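Local coordinates for protein proline-tRNA synthetase class II aaRS (Ybak RNA binding domain plus tRNA synthetase) (Cryptosporidium parvum, PDB 5XIO) that probably attaches L-proline to tRNA(Pro) in an ATP-dependent reaction, releasing AMP and diphosphate, at residues E215-E220 and K423-A428. Residues are numbered along the deposited sequence; the frame is centred on the assembly and turned at random.
Sequences EGFIPE and KKMVIA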
# COMPACT_ATOMS: atom_id res chain seq x y z
N GLU A 215 -17.32 -11.47 -15.24
CA GLU A 215 -17.21 -12.89 -14.96
C GLU A 215 -16.15 -13.43 -15.82
O GLU A 215 -16.10 -13.08 -16.98
CB GLU A 215 -18.50 -13.61 -15.32
CG GLU A 215 -19.72 -13.05 -14.59
CD GLU A 215 -19.74 -13.32 -13.06
OE1 GLU A 215 -19.50 -14.49 -12.64
OE2 GLU A 215 -20.04 -12.35 -12.28
N GLY A 216 -15.29 -14.27 -15.27
CA GLY A 216 -14.41 -15.08 -16.06
C GLY A 216 -14.59 -16.58 -15.82
O GLY A 216 -15.47 -17.01 -15.09
N PHE A 217 -13.75 -17.40 -16.45
CA PHE A 217 -14.06 -18.82 -16.55
C PHE A 217 -12.80 -19.66 -16.72
O PHE A 217 -12.01 -19.41 -17.61
CB PHE A 217 -15.00 -19.05 -17.72
CG PHE A 217 -15.53 -20.45 -17.79
CD1 PHE A 217 -16.50 -20.88 -16.89
CD2 PHE A 217 -15.06 -21.33 -18.73
CE1 PHE A 217 -16.99 -22.15 -16.93
CE2 PHE A 217 -15.55 -22.61 -18.78
CZ PHE A 217 -16.49 -23.03 -17.86
N ILE A 218 -12.63 -20.65 -15.83
CA ILE A 218 -11.47 -21.56 -15.90
C ILE A 218 -11.90 -22.85 -16.60
O ILE A 218 -12.57 -23.71 -15.98
CB ILE A 218 -10.93 -21.90 -14.51
CG1 ILE A 218 -10.85 -20.64 -13.61
CG2 ILE A 218 -9.60 -22.58 -14.66
CD1 ILE A 218 -10.09 -19.48 -14.22
N PRO A 219 -11.62 -22.96 -17.89
CA PRO A 219 -12.13 -24.10 -18.73
C PRO A 219 -11.65 -25.53 -18.33
O PRO A 219 -12.38 -26.49 -18.53
CB PRO A 219 -11.64 -23.78 -20.14
CG PRO A 219 -11.14 -22.34 -20.08
CD PRO A 219 -10.78 -22.03 -18.66
N GLU A 220 -10.45 -25.66 -17.77
CA GLU A 220 -9.91 -26.98 -17.36
C GLU A 220 -10.68 -27.62 -16.19
O GLU A 220 -10.52 -28.81 -15.90
CB GLU A 220 -8.44 -26.87 -16.99
CG GLU A 220 -7.51 -26.62 -18.18
CD GLU A 220 -7.33 -25.14 -18.59
OE1 GLU A 220 -7.94 -24.18 -17.97
OE2 GLU A 220 -6.54 -24.96 -19.55
N LYS A 423 -17.93 -29.65 -18.89
CA LYS A 423 -17.25 -28.48 -18.36
C LYS A 423 -17.54 -27.13 -19.09
O LYS A 423 -16.59 -26.37 -19.40
CB LYS A 423 -15.74 -28.76 -18.32
CG LYS A 423 -15.40 -29.80 -17.29
CD LYS A 423 -13.94 -30.21 -17.34
CE LYS A 423 -13.50 -30.83 -16.01
NZ LYS A 423 -13.04 -32.22 -16.23
N LYS A 424 -18.83 -26.80 -19.32
CA LYS A 424 -19.17 -25.53 -20.04
C LYS A 424 -20.17 -24.66 -19.36
O LYS A 424 -20.75 -25.01 -18.35
CB LYS A 424 -19.66 -25.76 -21.49
CG LYS A 424 -18.99 -26.93 -22.15
CD LYS A 424 -18.31 -26.61 -23.44
CE LYS A 424 -17.45 -27.79 -23.80
NZ LYS A 424 -16.54 -27.32 -24.85
N MET A 425 -20.36 -23.48 -19.97
CA MET A 425 -21.29 -22.49 -19.49
C MET A 425 -22.41 -22.55 -20.45
O MET A 425 -22.24 -23.01 -21.55
CB MET A 425 -20.70 -21.11 -19.57
CG MET A 425 -19.53 -20.91 -18.64
SD MET A 425 -19.09 -19.20 -18.26
CE MET A 425 -17.92 -18.85 -19.59
N VAL A 426 -23.55 -22.00 -20.05
CA VAL A 426 -24.72 -22.08 -20.81
C VAL A 426 -25.24 -20.66 -21.08
O VAL A 426 -25.33 -19.82 -20.16
CB VAL A 426 -25.73 -22.95 -20.03
CG1 VAL A 426 -27.16 -22.54 -20.30
CG2 VAL A 426 -25.57 -24.39 -20.40
N ILE A 427 -25.61 -20.39 -22.34
CA ILE A 427 -26.36 -19.17 -22.58
C ILE A 427 -27.77 -19.57 -22.98
O ILE A 427 -27.95 -20.43 -23.80
CB ILE A 427 -25.63 -18.19 -23.52
CG1 ILE A 427 -26.40 -16.87 -23.55
CG2 ILE A 427 -25.41 -18.79 -24.91
CD1 ILE A 427 -25.56 -15.67 -23.93
N ALA A 428 -28.76 -18.98 -22.32
CA ALA A 428 -30.13 -19.44 -22.43
C ALA A 428 -31.11 -18.26 -22.21
O ALA A 428 -30.85 -17.38 -21.40
CB ALA A 428 -30.38 -20.56 -21.43
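Met425 lays its CG over one face of the Phe217 ring, with SD and CE continuing beside it. Met425 CG sits 3.7 Å from the centroid of the Phe217 ring and 28° off the normal, a CH-pi contact displaced toward the rim. There Met425 CG comes within 3.3 Å of Phe217 CE1. Met425 SD follows at 4.0 Å from the centroid of the Phe217 ring but obliquely, 37° off the normal, making a Met-aromatic contact. The bend at chi3 (-89°) then brings Met425 CE back to 3.4 Å from Phe217 CG, near the root of the ring. The two side chains therefore run past each other in opposite senses, and three successive methionine atoms follow the aromatic group from rim to base. At the ring's edge, in its plane, Lys423 O lies 3.7 Å from Phe217 CZ. Lys423, with positive phi, is the C-prime residue of the Schellman motif ending helix 416-421, and Lys423 CE passes 3.6 Å from Glu220 O. Ser406 and Ala224 also touch Phe217, while Leu464 and Ile407 touch Met425. The contact joins strand 210-218 of the class II catalytic core to the start of strand 425-430 of the C-terminal domain, away from the ligand and zinc sites. Between the segments the evidence is for dispersion and sulfur-aromatic attraction, with Lys423 O at the C-H rim of the ring, probably a weakly favourable electrostatic arrangement.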